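Local coordinates for protein PKS (Streptomyces albus, PDB 4OQJ) that probably catalyses decarboxylative carbon–carbon bond formation on carrier-protein-bound acyl chains, as the first ketosynthase domain of OzmQ in oxazolomycin biosynthesis, at residues G91-T96 and Y178-C183; P105-F110 and D170-R175. All blocks are in the same frame, centred on the assembly; numbering follows the deposited sequence.

Contact 1 (G91-T96 and Y178-C183); sequences GLFGIT and YKLNLC. With K (potassium ion), chain B.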
loop_
_atom_site.group_PDB
_atom_site.type_symbol
_atom_site.label_atom_id
_atom_site.label_comp_id
_atom_site.label_asym_id
_atom_site.label_seq_id
_atom_site.Cartn_x
_atom_site.Cartn_y
_atom_site.Cartn_z
ATOM N N GLY A 91 7.192 -21.491 19.120
ATOM C CA GLY A 91 8.378 -22.303 18.887
ATOM C C GLY A 91 8.674 -22.492 17.407
ATOM O O GLY A 91 9.819 -22.419 16.971
ATOM N N LEU A 92 7.627 -22.737 16.635
ATOM C CA LEU A 92 7.763 -22.954 15.208
ATOM C C LEU A 92 8.389 -21.746 14.540
ATOM O O LEU A 92 9.184 -21.884 13.602
ATOM C CB LEU A 92 6.402 -23.242 14.585
ATOM C CG LEU A 92 6.378 -23.325 13.062
ATOM C CD1 LEU A 92 7.182 -24.519 12.567
ATOM C CD2 LEU A 92 4.944 -23.375 12.569
ATOM N N PHE A 93 8.039 -20.554 15.028
ATOM C CA PHE A 93 8.530 -19.327 14.412
ATOM C C PHE A 93 9.742 -18.727 15.142
ATOM O O PHE A 93 10.172 -17.619 14.840
ATOM C CB PHE A 93 7.394 -18.311 14.336
ATOM C CG PHE A 93 6.275 -18.750 13.454
ATOM C CD1 PHE A 93 6.458 -18.845 12.084
ATOM C CD2 PHE A 93 5.049 -19.114 13.988
ATOM C CE1 PHE A 93 5.425 -19.267 11.256
ATOM C CE2 PHE A 93 4.025 -19.545 13.165
ATOM C CZ PHE A 93 4.218 -19.615 11.796
ATOM N N GLY A 94 10.311 -19.471 16.078
ATOM C CA GLY A 94 11.522 -19.026 16.754
ATOM C C GLY A 94 11.291 -17.789 17.598
ATOM O O GLY A 94 12.165 -16.940 17.728
ATOM N N ILE A 95 10.100 -17.693 18.171
ATOM C CA ILE A 95 9.706 -16.541 18.979
ATOM C C ILE A 95 9.623 -16.948 20.454
ATOM O O ILE A 95 9.069 -17.992 20.778
ATOM C CB ILE A 95 8.355 -15.979 18.486
ATOM C CG1 ILE A 95 8.537 -15.367 17.089
ATOM C CG2 ILE A 95 7.798 -14.935 19.444
ATOM C CD1 ILE A 95 7.243 -15.015 16.373
ATOM N N THR A 96 10.186 -16.139 21.346
ATOM C CA THR A 96 10.163 -16.456 22.773
ATOM C C THR A 96 8.763 -16.265 23.331
ATOM O O THR A 96 7.934 -15.604 22.706
ATOM C CB THR A 96 11.113 -15.566 23.566
ATOM O OG1 THR A 96 10.617 -14.228 23.535
ATOM C CG2 THR A 96 12.517 -15.590 22.965
ATOM N N TYR A 178 9.831 -11.675 7.311
ATOM C CA TYR A 178 11.017 -12.116 8.032
ATOM C C TYR A 178 10.911 -13.571 8.493
ATOM O O TYR A 178 11.887 -14.327 8.446
ATOM C CB TYR A 178 11.270 -11.217 9.243
ATOM C CG TYR A 178 12.440 -11.684 10.064
ATOM C CD1 TYR A 178 13.727 -11.631 9.540
ATOM C CD2 TYR A 178 12.267 -12.198 11.351
ATOM C CE1 TYR A 178 14.819 -12.070 10.264
ATOM C CE2 TYR A 178 13.369 -12.642 12.101
ATOM C CZ TYR A 178 14.640 -12.574 11.536
ATOM O OH TYR A 178 15.745 -13.011 12.223
ATOM N N LYS A 179 9.731 -13.973 8.937
ATOM C CA LYS A 179 9.580 -15.303 9.513
ATOM C C LYS A 179 9.285 -16.370 8.473
ATOM O O LYS A 179 9.560 -17.541 8.721
ATOM C CB LYS A 179 8.479 -15.293 10.563
ATOM C CG LYS A 179 8.844 -14.546 11.825
ATOM C CD LYS A 179 9.975 -15.230 12.562
ATOM C CE LYS A 179 10.269 -14.509 13.854
ATOM N NZ LYS A 179 11.344 -15.197 14.603
ATOM N N LEU A 180 8.716 -15.980 7.327
ATOM C CA LEU A 180 8.420 -16.930 6.244
ATOM C C LEU A 180 9.428 -16.890 5.080
ATOM O O LEU A 180 9.396 -17.754 4.215
ATOM C CB LEU A 180 7.020 -16.685 5.687
ATOM C CG LEU A 180 5.851 -16.788 6.679
ATOM C CD1 LEU A 180 4.528 -16.835 5.927
ATOM C CD2 LEU A 180 5.992 -18.005 7.576
ATOM N N ASN A 181 10.306 -15.886 5.075
ATOM C CA ASN A 181 11.280 -15.603 3.991
ATOM C C ASN A 181 10.641 -15.099 2.693
ATOM O O ASN A 181 10.817 -15.684 1.624
ATOM C CB ASN A 181 12.150 -16.820 3.661
ATOM C CG ASN A 181 13.394 -16.433 2.854
ATOM O OD1 ASN A 181 14.021 -15.407 3.121
ATOM N ND2 ASN A 181 13.748 -17.242 1.860
ATOM N N LEU A 182 9.933 -13.981 2.786
ATOM C CA LEU A 182 9.321 -13.349 1.623
ATOM C C LEU A 182 10.197 -12.150 1.289
ATOM O O LEU A 182 10.357 -11.260 2.128
ATOM C CB LEU A 182 7.877 -12.933 1.927
ATOM C CG LEU A 182 7.013 -13.977 2.623
ATOM C CD1 LEU A 182 5.594 -13.489 2.779
ATOM C CD2 LEU A 182 7.045 -15.312 1.865
ATOM N N CYS A 183 10.788 -12.141 0.094
ATOM C CA CYS A 183 11.759 -11.120 -0.294
ATOM C C CYS A 183 11.214 -10.105 -1.294
ATOM O O CYS A 183 11.939 -9.205 -1.732
ATOM C CB CYS A 183 13.000 -11.787 -0.873
ATOM S SG CYS A 183 13.777 -12.885 0.318
HETATM K K K B . 16.781 -15.173 10.558
HETATM O O HOH W 1 13.789 -15.513 10.318
HETATM O O HOH W 2 18.015 -15.337 13.489
HETATM O O HOH W 3 19.300 -16.640 9.352
HETATM O O HOH W 4 16.590 -17.951 9.859
#
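Lys179 reaches out from the last turn of its helix and puts its ammonium on the backbone of a loop: NZ donates to Phe93 O at 2.7 Å. The nitrogen comes in nearly along the C=O axis, at a C=O...N angle of 170°. After the bend at chi2 (-65°) the chain runs straight to NZ, passing CG1 of Ile95, which lies 3.8 Å from Lys179 CE. An apolar touch sits beside this: Leu180 CD2 meets the edge of the Phe93 ring, 3.9 Å from CE1, while CD2 of Leu92 sits over one face of that ring, off toward its rim. The loop carbonyl is presented by a type I turn from Gly91 to Gly94, closed by Gly94 N to Gly91 O. On the helix side, Tyr178 OH coordinates the potassium ion at 2.9 Å, and water 1 joins the metal to Tyr178 O; three more waters and Ser292 O and Lys294 O of the second subunit complete the site, tying this helix end into the dimer interface. Leu111 of helix 105-121 packs on both Phe93 and Leu180, and Thr96 N-caps helix 97-102, while Leu182 packs against strand 132-138.

Contact 2 (P105-F110 and D170-R175); sequences PQQRQF and DFVATR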
loop_
_atom_site.group_PDB
_atom_site.type_symbol
_atom_site.label_atom_id
_atom_site.label_comp_id
_atom_site.label_asym_id
_atom_site.label_seq_id
_atom_site.Cartn_x
_atom_site.Cartn_y
_atom_site.Cartn_z
ATOM N N PRO A 105 -2.344 -10.279 18.776
ATOM C CA PRO A 105 -2.932 -11.504 18.218
ATOM C C PRO A 105 -3.299 -11.393 16.734
ATOM O O PRO A 105 -3.255 -12.392 16.035
ATOM C CB PRO A 105 -4.205 -11.704 19.046
ATOM C CG PRO A 105 -3.973 -10.956 20.304
ATOM C CD PRO A 105 -3.060 -9.817 19.979
ATOM N N GLN A 106 -3.657 -10.210 16.258
ATOM C CA GLN A 106 -3.959 -10.065 14.838
ATOM C C GLN A 106 -2.750 -10.434 13.970
ATOM O O GLN A 106 -2.911 -11.039 12.909
ATOM C CB GLN A 106 -4.411 -8.638 14.533
ATOM C CG GLN A 106 -5.676 -8.232 15.278
ATOM C CD GLN A 106 -6.114 -6.831 14.929
ATOM O OE1 GLN A 106 -7.206 -6.622 14.403
ATOM N NE2 GLN A 106 -5.254 -5.859 15.214
ATOM N N GLN A 107 -1.549 -10.068 14.424
ATOM C CA GLN A 107 -0.318 -10.330 13.668
ATOM C C GLN A 107 0.091 -11.786 13.809
ATOM O O GLN A 107 0.583 -12.384 12.859
ATOM C CB GLN A 107 0.823 -9.406 14.133
ATOM C CG GLN A 107 0.515 -7.940 13.862
ATOM C CD GLN A 107 1.717 -7.022 13.872
ATOM O OE1 GLN A 107 2.852 -7.433 13.602
ATOM N NE2 GLN A 107 1.467 -5.747 14.154
ATOM N N ARG A 108 -0.128 -12.365 14.989
ATOM C CA ARG A 108 0.126 -13.791 15.182
ATOM C C ARG A 108 -0.776 -14.635 14.308
ATOM O O ARG A 108 -0.324 -15.572 13.647
ATOM C CB ARG A 108 -0.080 -14.192 16.641
ATOM C CG ARG A 108 1.042 -13.732 17.572
ATOM C CD ARG A 108 0.760 -14.198 18.961
ATOM N NE ARG A 108 0.275 -13.174 19.883
ATOM C CZ ARG A 108 -0.574 -13.409 20.883
ATOM N NH1 ARG A 108 -1.136 -14.607 21.038
ATOM N NH2 ARG A 108 -0.875 -12.442 21.734
ATOM N N GLN A 109 -2.061 -14.310 14.308
ATOM C CA GLN A 109 -3.012 -15.057 13.498
ATOM C C GLN A 109 -2.723 -14.853 12.007
ATOM O O GLN A 109 -2.873 -15.788 11.213
ATOM C CB GLN A 109 -4.439 -14.637 13.844
ATOM C CG GLN A 109 -4.871 -15.112 15.218
ATOM C CD GLN A 109 -5.095 -16.604 15.276
ATOM O OE1 GLN A 109 -5.741 -17.172 14.406
ATOM N NE2 GLN A 109 -4.558 -17.247 16.303
ATOM N N PHE A 110 -2.298 -13.654 11.611
ATOM C CA PHE A 110 -2.003 -13.434 10.194
ATOM C C PHE A 110 -0.792 -14.268 9.784
ATOM O O PHE A 110 -0.751 -14.812 8.691
ATOM C CB PHE A 110 -1.726 -11.975 9.836
ATOM C CG PHE A 110 -1.492 -11.800 8.367
ATOM C CD1 PHE A 110 -2.564 -11.863 7.477
ATOM C CD2 PHE A 110 -0.218 -11.713 7.861
ATOM C CE1 PHE A 110 -2.349 -11.780 6.114
ATOM C CE2 PHE A 110 0.009 -11.624 6.496
ATOM C CZ PHE A 110 -1.052 -11.649 5.625
ATOM N N ASP A 170 2.530 -1.284 11.012
ATOM C CA ASP A 170 3.651 -1.371 10.076
ATOM C C ASP A 170 4.303 -2.728 10.030
ATOM O O ASP A 170 4.996 -3.035 9.061
ATOM C CB ASP A 170 4.762 -0.382 10.436
ATOM C CG ASP A 170 4.289 1.028 10.531
ATOM O OD1 ASP A 170 3.331 1.276 11.290
ATOM O OD2 ASP A 170 4.888 1.904 9.848
ATOM N N PHE A 171 4.146 -3.518 11.088
ATOM C CA PHE A 171 4.998 -4.697 11.228
ATOM C C PHE A 171 4.300 -5.995 10.872
ATOM O O PHE A 171 4.936 -7.032 10.878
ATOM C CB PHE A 171 5.577 -4.730 12.648
ATOM C CG PHE A 171 6.401 -3.515 12.954
ATOM C CD1 PHE A 171 7.662 -3.360 12.401
ATOM C CD2 PHE A 171 5.893 -2.487 13.732
ATOM C CE1 PHE A 171 8.420 -2.215 12.646
ATOM C CE2 PHE A 171 6.646 -1.347 13.974
ATOM C CZ PHE A 171 7.906 -1.209 13.425
ATOM N N VAL A 172 3.016 -5.955 10.497
ATOM C CA VAL A 172 2.323 -7.213 10.195
ATOM C C VAL A 172 2.904 -7.864 8.943
ATOM O O VAL A 172 3.150 -9.064 8.937
ATOM C CB VAL A 172 0.787 -7.057 10.026
ATOM C CG1 VAL A 172 0.380 -6.106 8.899
ATOM C CG2 VAL A 172 0.126 -8.427 9.818
ATOM N N ALA A 173 3.146 -7.076 7.900
ATOM C CA ALA A 173 3.625 -7.623 6.647
ATOM C C ALA A 173 5.093 -7.985 6.768
ATOM O O ALA A 173 5.499 -9.028 6.281
ATOM C CB ALA A 173 3.401 -6.637 5.487
ATOM N N THR A 174 5.893 -7.132 7.407
ATOM C CA THR A 174 7.319 -7.403 7.506
ATOM C C THR A 174 7.669 -8.537 8.495
ATOM O O THR A 174 8.621 -9.268 8.267
ATOM C CB THR A 174 8.091 -6.144 7.917
ATOM O OG1 THR A 174 7.611 -5.681 9.187
ATOM C CG2 THR A 174 7.929 -5.065 6.853
ATOM N N ARG A 175 6.921 -8.673 9.585
ATOM C CA ARG A 175 7.097 -9.829 10.472
ATOM C C ARG A 175 6.892 -11.107 9.685
ATOM O O ARG A 175 7.675 -12.053 9.809
ATOM C CB ARG A 175 6.123 -9.801 11.643
ATOM C CG ARG A 175 6.276 -11.011 12.589
ATOM C CD ARG A 175 5.286 -10.972 13.729
ATOM N NE ARG A 175 4.980 -9.605 14.066
ATOM C CZ ARG A 175 5.790 -8.809 14.750
ATOM N NH1 ARG A 175 5.441 -7.553 14.955
ATOM N NH2 ARG A 175 6.940 -9.260 15.220
HETATM O O HOH W 5 2.598 -10.970 11.356
#
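Gln107 and Val172 meet where two helices of the thiolase-type ketosynthase fold, 105-121 and 171-180, run side by side in the same general direction; the axes of segments 105-110 and 171-175 approach to 9.7 Å and cross at -34°. The tight part joins an apolar patch to a firm polar grip. Val172 CB lies 3.9 Å from Gln107 CG, and Val172 CG2, anti to its own backbone N, reaches Phe110 CD2 at 3.8 Å, the two side chains crossing at about a right angle. Val138 of strand 132-138 and Ser188 of strand 186-190 also pack on Val172, and Ala136 packs on Phe110, so this part of the contact sits against the sheet. Arg175 crosses the glutamine side chain and brings two nitrogens to one oxygen; its NH1 has its strongest polar partner in Ile165 O, so one nitrogen serves a backbone carbonyl and the glutamine at once.

The looser side is the backbone gap, where water 5 donates to Gln107 O and Val172 O. Tyr297 of the second subunit packs on Arg175 and Phe171, carrying the contact to the dimer interface. Gln107 OE1 lies in the guanidinium plane, yet both donors approach from the same face of the amide: Arg175 NH1, 2.9 Å from Gln107 OE1, stands 36° out of the carbonyl plane, and Arg175 NE, 3.1 Å from the same oxygen, is tilted from it by 24°.

In the fold
Contacts 1 and 2 lie with their centres 11 Å apart, and both use helix 171-180: contact 2 its first turns, contact 1 its C-terminal end. Along the chain the order is 91-96, 105-110, 170-175, 178-183, so the outer pair encloses the inner one. Helix 105-121 bears on both, through its N-terminal turns in contact 2 and through Leu111 beside contact 1. All four segments belong to the N-terminal part of the ketosynthase. Since both contacts also touch the second subunit, helix 171-180 meets the partner near both of its ends while packing on its own domain.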